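Local coordinates for assembly chaperone of ribosomal protein L4 (Acl4) (Chaetomium thermophilum, PDB 5TQB) that probably chaperones newly made ribosomal protein L4 on its way to assembly into the ribosome, using a helical tetratricopeptide-repeat scaffold, at residues Ala41-Val53 with Ala60-Asp72. Sequence-based numbering, arbitrary orientation.
Sequences AGAALTLLGQIHV and AARNYYAAAVKVD
The two antiparallel helices of a predicted tetratricopeptide repeat pack here, G49 and the rings of Y64 and Y65 forming the heart of the hairpin. The axes of the 41-53 and 60-71 segments approach to 7.7 Å at 163°, a closeness allowed by small residues: the CA atoms of G49 and A61 lie 4.5 Å apart, those of G42 and A68 4.7 Å. The Y65 ring lies with one face against G49, whose CA stands 3.9 Å from the ring centroid in a CH-pi contact; G49, having no side chain, lets the ring lie directly against its backbone. V53 CG2 meets the same ring at its edge, and Y65 OH is hydrogen-bonded to E86 of helix 86-94. Y64 is a knob among L45, L48, G49 and H52. L48 CB sits over the centre of its face, 3.8 Å from the centroid, L45 CD2 abuts the ring edge, and H52 CE1 approaches Y64 CE2 at 3.5 Å, the two ring planes inclined by 42°. With CG beside its own backbone N (chi1 -75°), H52 can direct ND1 to L48 O at 2.8 Å, the acceptor near the imidazole plane, a bond that restrains the rotation of the imidazole. Replacing Y64 with alanine would probably open a gap beside L48 and H52 and leave R28 of helix 20-32 without its hydroxyl partner. Beyond, L45 wedges among Y64, A67, A68 and V71. No hydrogen bond joins the segments, so apolar and aromatic packing unites the hairpin, while the tyrosine hydroxyls tie it to flanking helices on either side in sequence.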
ATOM      1  N   ALA B  41      15.460  26.476  -7.083  1.00 63.64           N
ATOM      2  CA  ALA B  41      16.251  25.433  -7.734  1.00 66.34           C
ATOM      3  C   ALA B  41      16.163  24.105  -6.976  1.00 62.35           C
ATOM      4  O   ALA B  41      15.949  23.052  -7.580  1.00 63.30           O
ATOM      5  CB  ALA B  41      17.697  25.878  -7.871  1.00 70.04           C
ATOM      6  N   GLY B  42      16.294  24.162  -5.657  1.00 59.60           N
ATOM      7  CA  GLY B  42      16.245  22.967  -4.838  1.00 62.87           C
ATOM      8  C   GLY B  42      14.923  22.235  -4.937  1.00 64.23           C
ATOM      9  O   GLY B  42      14.884  21.015  -5.117  1.00 63.19           O
ATOM     10  N   ALA B  43      13.833  22.981  -4.810  1.00 65.61           N
ATOM     11  CA  ALA B  43      12.499  22.403  -4.889  1.00 61.55           C
ATOM     12  C   ALA B  43      12.241  21.857  -6.288  1.00 57.51           C
ATOM     13  O   ALA B  43      11.619  20.812  -6.446  1.00 57.32           O
ATOM     14  CB  ALA B  43      11.455  23.445  -4.525  1.00 61.02           C
ATOM     15  N   ALA B  44      12.726  22.570  -7.301  1.00 56.12           N
ATOM     16  CA  ALA B  44      12.528  22.162  -8.687  1.00 55.40           C
ATOM     17  C   ALA B  44      13.273  20.866  -9.005  1.00 59.64           C
ATOM     18  O   ALA B  44      12.734  19.963  -9.647  1.00 59.06           O
ATOM     19  CB  ALA B  44      12.971  23.262  -9.627  1.00 53.09           C
ATOM     20  N   LEU B  45      14.522  20.786  -8.566  1.00 61.50           N
ATOM     21  CA  LEU B  45      15.323  19.591  -8.785  1.00 59.41           C
ATOM     22  C   LEU B  45      14.768  18.423  -7.973  1.00 59.19           C
ATOM     23  O   LEU B  45      14.766  17.282  -8.433  1.00 58.51           O
ATOM     24  CB  LEU B  45      16.782  19.870  -8.427  1.00 57.68           C
ATOM     25  CG  LEU B  45      17.467  20.869  -9.361  1.00 59.83           C
ATOM     26  CD1 LEU B  45      18.725  21.451  -8.723  1.00 61.35           C
ATOM     27  CD2 LEU B  45      17.787  20.202 -10.690  1.00 59.07           C
ATOM     28  N   THR B  46      14.285  18.713  -6.771  1.00 59.13           N
ATOM     29  CA  THR B  46      13.652  17.693  -5.945  1.00 55.25           C
ATOM     30  C   THR B  46      12.466  17.091  -6.687  1.00 60.63           C
ATOM     31  O   THR B  46      12.323  15.867  -6.757  1.00 62.23           O
ATOM     32  CB  THR B  46      13.176  18.282  -4.606  1.00 52.31           C
ATOM     33  OG1 THR B  46      14.312  18.667  -3.830  1.00 58.61           O
ATOM     34  CG2 THR B  46      12.359  17.279  -3.812  1.00 48.93           C
ATOM     35  N   LEU B  47      11.626  17.959  -7.251  1.00 58.97           N
ATOM     36  CA  LEU B  47      10.427  17.525  -7.955  1.00 57.32           C
ATOM     37  C   LEU B  47      10.784  16.679  -9.167  1.00 56.55           C
ATOM     38  O   LEU B  47      10.186  15.632  -9.403  1.00 55.62           O
ATOM     39  CB  LEU B  47       9.600  18.734  -8.389  1.00 58.31           C
ATOM     40  CG  LEU B  47       8.346  18.437  -9.207  1.00 57.56           C
ATOM     41  CD1 LEU B  47       7.395  17.559  -8.425  1.00 55.13           C
ATOM     42  CD2 LEU B  47       7.663  19.736  -9.610  1.00 62.18           C
ATOM     43  N   LEU B  48      11.762  17.139  -9.936  1.00 58.04           N
ATOM     44  CA  LEU B  48      12.248  16.373 -11.073  1.00 60.73           C
ATOM     45  C   LEU B  48      12.794  15.018 -10.614  1.00 61.65           C
ATOM     46  O   LEU B  48      12.741  14.034 -11.351  1.00 63.07           O
ATOM     47  CB  LEU B  48      13.321  17.165 -11.823  1.00 61.97           C
ATOM     48  CG  LEU B  48      12.791  18.201 -12.817  1.00 61.44           C
ATOM     49  CD1 LEU B  48      13.883  19.188 -13.197  1.00 62.56           C
ATOM     50  CD2 LEU B  48      12.250  17.514 -14.053  1.00 62.34           C
ATOM     51  N   GLY B  49      13.301  14.973  -9.384  1.00 61.45           N
ATOM     52  CA  GLY B  49      13.796  13.739  -8.804  1.00 61.94           C
ATOM     53  C   GLY B  49      12.670  12.767  -8.507  1.00 60.29           C
ATOM     54  O   GLY B  49      12.746  11.597  -8.887  1.00 58.69           O
ATOM     55  N   GLN B  50      11.638  13.253  -7.815  1.00 59.86           N
ATOM     56  CA  GLN B  50      10.449  12.457  -7.508  1.00 61.26           C
ATOM     57  C   GLN B  50       9.835  11.890  -8.781  1.00 62.19           C
ATOM     58  O   GLN B  50       9.437  10.728  -8.826  1.00 68.02           O
ATOM     59  CB  GLN B  50       9.374  13.305  -6.817  1.00 62.34           C
ATOM     60  CG  GLN B  50       9.778  13.938  -5.499  1.00 68.31           C
ATOM     61  CD  GLN B  50       8.779  14.988  -5.021  1.00 70.37           C
ATOM     62  OE1 GLN B  50       7.797  15.280  -5.697  1.00 74.53           O
ATOM     63  NE2 GLN B  50       9.035  15.557  -3.849  1.00 70.34           N
ATOM     64  N   ILE B  51       9.751  12.724  -9.811  1.00 58.75           N
ATOM     65  CA  ILE B  51       9.080  12.344 -11.046  1.00 60.78           C
ATOM     66  C   ILE B  51       9.798  11.192 -11.723  1.00 61.86           C
ATOM     67  O   ILE B  51       9.170  10.235 -12.170  1.00 59.52           O
ATOM     68  CB  ILE B  51       8.976  13.537 -12.021  1.00 58.81           C
ATOM     69  CG1 ILE B  51       8.008  14.580 -11.464  1.00 61.75           C
ATOM     70  CG2 ILE B  51       8.491  13.082 -13.398  1.00 56.73           C
ATOM     71  CD1 ILE B  51       8.106  15.953 -12.137  1.00 61.49           C
ATOM     72  N   HIS B  52      11.119  11.285 -11.795  1.00 65.39           N
ATOM     73  CA  HIS B  52      11.897  10.262 -12.469  1.00 66.83           C
ATOM     74  C   HIS B  52      12.013   8.988 -11.633  1.00 68.37           C
ATOM     75  O   HIS B  52      12.280   7.915 -12.169  1.00 68.25           O
ATOM     76  CB  HIS B  52      13.263  10.819 -12.862  1.00 67.45           C
ATOM     77  CG  HIS B  52      13.203  11.745 -14.037  1.00 74.22           C
ATOM     78  ND1 HIS B  52      12.779  13.053 -13.933  1.00 73.92           N
ATOM     79  CD2 HIS B  52      13.479  11.541 -15.346  1.00 76.35           C
ATOM     80  CE1 HIS B  52      12.815  13.620 -15.125  1.00 75.10           C
ATOM     81  NE2 HIS B  52      13.237  12.725 -16.000  1.00 76.23           N
ATOM     82  N   VAL B  53      11.794   9.102 -10.326  1.00 67.80           N
ATOM     83  CA  VAL B  53      11.704   7.924  -9.470  1.00 67.56           C
ATOM     84  C   VAL B  53      10.431   7.179  -9.820  1.00 69.35           C
ATOM     85  O   VAL B  53      10.436   5.964 -10.002  1.00 70.28           O
ATOM     86  CB  VAL B  53      11.690   8.304  -7.968  1.00 64.31           C
ATOM     87  CG1 VAL B  53      10.890   7.298  -7.132  1.00 65.90           C
ATOM     88  CG2 VAL B  53      13.105   8.424  -7.437  1.00 60.02           C
ATOM     89  N   ALA B  60      18.479   9.050 -13.688  1.00 75.55           N
ATOM     90  CA  ALA B  60      18.062  10.435 -13.857  1.00 71.72           C
ATOM     91  C   ALA B  60      17.685  10.996 -12.498  1.00 65.71           C
ATOM     92  O   ALA B  60      18.033  12.128 -12.158  1.00 65.31           O
ATOM     93  CB  ALA B  60      16.886  10.527 -14.814  1.00 73.53           C
ATOM     94  N   ALA B  61      16.978  10.185 -11.718  1.00 60.23           N
ATOM     95  CA  ALA B  61      16.558  10.580 -10.382  1.00 58.90           C
ATOM     96  C   ALA B  61      17.747  10.908  -9.482  1.00 65.31           C
ATOM     97  O   ALA B  61      17.694  11.864  -8.706  1.00 67.33           O
ATOM     98  CB  ALA B  61      15.718   9.496  -9.760  1.00 53.50           C
ATOM     99  N   ARG B  62      18.820  10.124  -9.590  1.00 64.17           N
ATOM    100  CA  ARG B  62      20.002  10.345  -8.763  1.00 64.29           C
ATOM    101  C   ARG B  62      20.667  11.675  -9.108  1.00 63.64           C
ATOM    102  O   ARG B  62      21.049  12.441  -8.219  1.00 65.86           O
ATOM    103  CB  ARG B  62      21.007   9.196  -8.920  1.00 63.67           C
ATOM    104  CG  ARG B  62      22.227   9.327  -8.017  1.00 67.51           C
ATOM    105  CD  ARG B  62      23.234   8.184  -8.202  1.00 70.14           C
ATOM    106  NE  ARG B  62      22.629   6.861  -8.029  1.00 67.06           N
ATOM    107  CZ  ARG B  62      22.274   6.048  -9.023  1.00 67.10           C
ATOM    108  NH1 ARG B  62      22.459   6.399 -10.291  1.00 69.87           N
ATOM    109  NH2 ARG B  62      21.728   4.872  -8.750  1.00 65.62           N
ATOM    110  N   ASN B  63      20.809  11.946 -10.399  1.00 63.76           N
ATOM    111  CA  ASN B  63      21.433  13.186 -10.848  1.00 68.73           C
ATOM    112  C   ASN B  63      20.648  14.430 -10.411  1.00 64.87           C
ATOM    113  O   ASN B  63      21.238  15.443 -10.030  1.00 67.87           O
ATOM    114  CB  ASN B  63      21.608  13.165 -12.369  1.00 75.14           C
ATOM    115  CG  ASN B  63      22.526  12.047 -12.835  1.00 79.95           C
ATOM    116  OD1 ASN B  63      23.553  11.770 -12.212  1.00 81.63           O
ATOM    117  ND2 ASN B  63      22.154  11.394 -13.931  1.00 80.79           N
ATOM    118  N   TYR B  64      19.322  14.347 -10.447  1.00 59.94           N
ATOM    119  CA  TYR B  64      18.477  15.474 -10.060  1.00 63.59           C
ATOM    120  C   TYR B  64      18.550  15.714  -8.558  1.00 63.57           C
ATOM    121  O   TYR B  64      18.685  16.851  -8.104  1.00 65.32           O
ATOM    122  CB  TYR B  64      17.024  15.232 -10.478  1.00 61.91           C
ATOM    123  CG  TYR B  64      16.743  15.494 -11.943  1.00 64.42           C
ATOM    124  CD1 TYR B  64      16.995  16.739 -12.503  1.00 67.93           C
ATOM    125  CD2 TYR B  64      16.203  14.510 -12.758  1.00 64.36           C
ATOM    126  CE1 TYR B  64      16.737  16.987 -13.832  1.00 68.48           C
ATOM    127  CE2 TYR B  64      15.939  14.751 -14.091  1.00 65.38           C
ATOM    128  CZ  TYR B  64      16.207  15.996 -14.621  1.00 67.53           C
ATOM    129  OH  TYR B  64      15.949  16.256 -15.948  1.00 69.66           O
ATOM    130  N   TYR B  65      18.458  14.633  -7.793  1.00 59.42           N
ATOM    131  CA  TYR B  65      18.532  14.717  -6.343  1.00 57.70           C
ATOM    132  C   TYR B  65      19.921  15.188  -5.913  1.00 60.51           C
ATOM    133  O   TYR B  65      20.053  15.933  -4.944  1.00 63.47           O
ATOM    134  CB  TYR B  65      18.198  13.358  -5.713  1.00 57.26           C
ATOM    135  CG  TYR B  65      16.715  13.084  -5.547  1.00 56.59           C
ATOM    136  CD1 TYR B  65      15.883  14.002  -4.918  1.00 60.60           C
ATOM    137  CD2 TYR B  65      16.146  11.906  -6.019  1.00 57.50           C
ATOM    138  CE1 TYR B  65      14.530  13.756  -4.764  1.00 61.01           C
ATOM    139  CE2 TYR B  65      14.791  11.650  -5.867  1.00 55.91           C
ATOM    140  CZ  TYR B  65      13.988  12.578  -5.238  1.00 59.04           C
ATOM    141  OH  TYR B  65      12.637  12.330  -5.083  1.00 59.66           O
ATOM    142  N   ALA B  66      20.950  14.767  -6.643  1.00 59.88           N
ATOM    143  CA  ALA B  66      22.321  15.193  -6.363  1.00 62.14           C
ATOM    144  C   ALA B  66      22.505  16.688  -6.631  1.00 63.73           C
ATOM    145  O   ALA B  66      23.155  17.396  -5.857  1.00 61.20           O
ATOM    146  CB  ALA B  66      23.300  14.387  -7.200  1.00 61.66           C
ATOM    147  N   ALA B  67      21.936  17.163  -7.735  1.00 64.96           N
ATOM    148  CA  ALA B  67      22.020  18.575  -8.091  1.00 62.51           C
ATOM    149  C   ALA B  67      21.271  19.422  -7.069  1.00 61.15           C
ATOM    150  O   ALA B  67      21.673  20.543  -6.764  1.00 66.05           O
ATOM    151  CB  ALA B  67      21.460  18.801  -9.481  1.00 63.27           C
ATOM    152  N   ALA B  68      20.187  18.877  -6.532  1.00 59.90           N
ATOM    153  CA  ALA B  68      19.416  19.574  -5.512  1.00 60.26           C
ATOM    154  C   ALA B  68      20.253  19.774  -4.253  1.00 64.32           C
ATOM    155  O   ALA B  68      20.169  20.818  -3.598  1.00 65.61           O
ATOM    156  CB  ALA B  68      18.142  18.806  -5.197  1.00 58.29           C
ATOM    157  N   VAL B  69      21.071  18.780  -3.922  1.00 64.26           N
ATOM    158  CA  VAL B  69      21.939  18.869  -2.754  1.00 63.32           C
ATOM    159  C   VAL B  69      22.991  19.956  -2.943  1.00 65.59           C
ATOM    160  O   VAL B  69      23.253  20.741  -2.034  1.00 67.82           O
ATOM    161  CB  VAL B  69      22.628  17.521  -2.467  1.00 64.90           C
ATOM    162  CG1 VAL B  69      23.713  17.667  -1.402  1.00 65.12           C
ATOM    163  CG2 VAL B  69      21.601  16.499  -2.026  1.00 62.97           C
ATOM    164  N   LYS B  70      23.595  19.997  -4.126  1.00 66.08           N
ATOM    165  CA  LYS B  70      24.631  20.980  -4.408  1.00 71.30           C
ATOM    166  C   LYS B  70      24.089  22.403  -4.290  1.00 74.80           C
ATOM    167  O   LYS B  70      24.842  23.334  -4.023  1.00 77.53           O
ATOM    168  CB  LYS B  70      25.229  20.743  -5.796  1.00 76.78           C
ATOM    169  CG  LYS B  70      26.107  19.501  -5.870  1.00 83.43           C
ATOM    170  CD  LYS B  70      26.412  19.101  -7.307  1.00 89.66           C
ATOM    171  CE  LYS B  70      27.072  17.731  -7.370  1.00 93.85           C
ATOM    172  NZ  LYS B  70      26.987  17.129  -8.730  1.00 97.59           N
ATOM    173  N   VAL B  71      22.780  22.560  -4.473  1.00 75.46           N
ATOM    174  CA  VAL B  71      22.120  23.857  -4.328  1.00 77.35           C
ATOM    175  C   VAL B  71      21.808  24.179  -2.864  1.00 76.89           C
ATOM    176  O   VAL B  71      21.725  25.344  -2.490  1.00 77.36           O
ATOM    177  CB  VAL B  71      20.807  23.894  -5.144  1.00 80.06           C
ATOM    178  CG1 VAL B  71      19.977  25.127  -4.814  1.00 84.84           C
ATOM    179  CG2 VAL B  71      21.106  23.848  -6.632  1.00 80.19           C
ATOM    180  N   ASP B  72      21.633  23.144  -2.043  1.00 78.40           N
ATOM    181  CA  ASP B  72      21.239  23.308  -0.639  1.00 77.02           C
ATOM    182  C   ASP B  72      21.966  22.278   0.234  1.00 74.70           C
ATOM    183  O   ASP B  72      21.352  21.364   0.794  1.00 71.29           O
ATOM    184  CB  ASP B  72      19.714  23.154  -0.514  1.00 76.30           C
ATOM    185  CG  ASP B  72      19.195  23.461   0.886  1.00 76.90           C
ATOM    186  OD1 ASP B  72      19.812  24.282   1.596  1.00 77.74           O
ATOM    187  OD2 ASP B  72      18.154  22.881   1.268  1.00 77.52           O
TER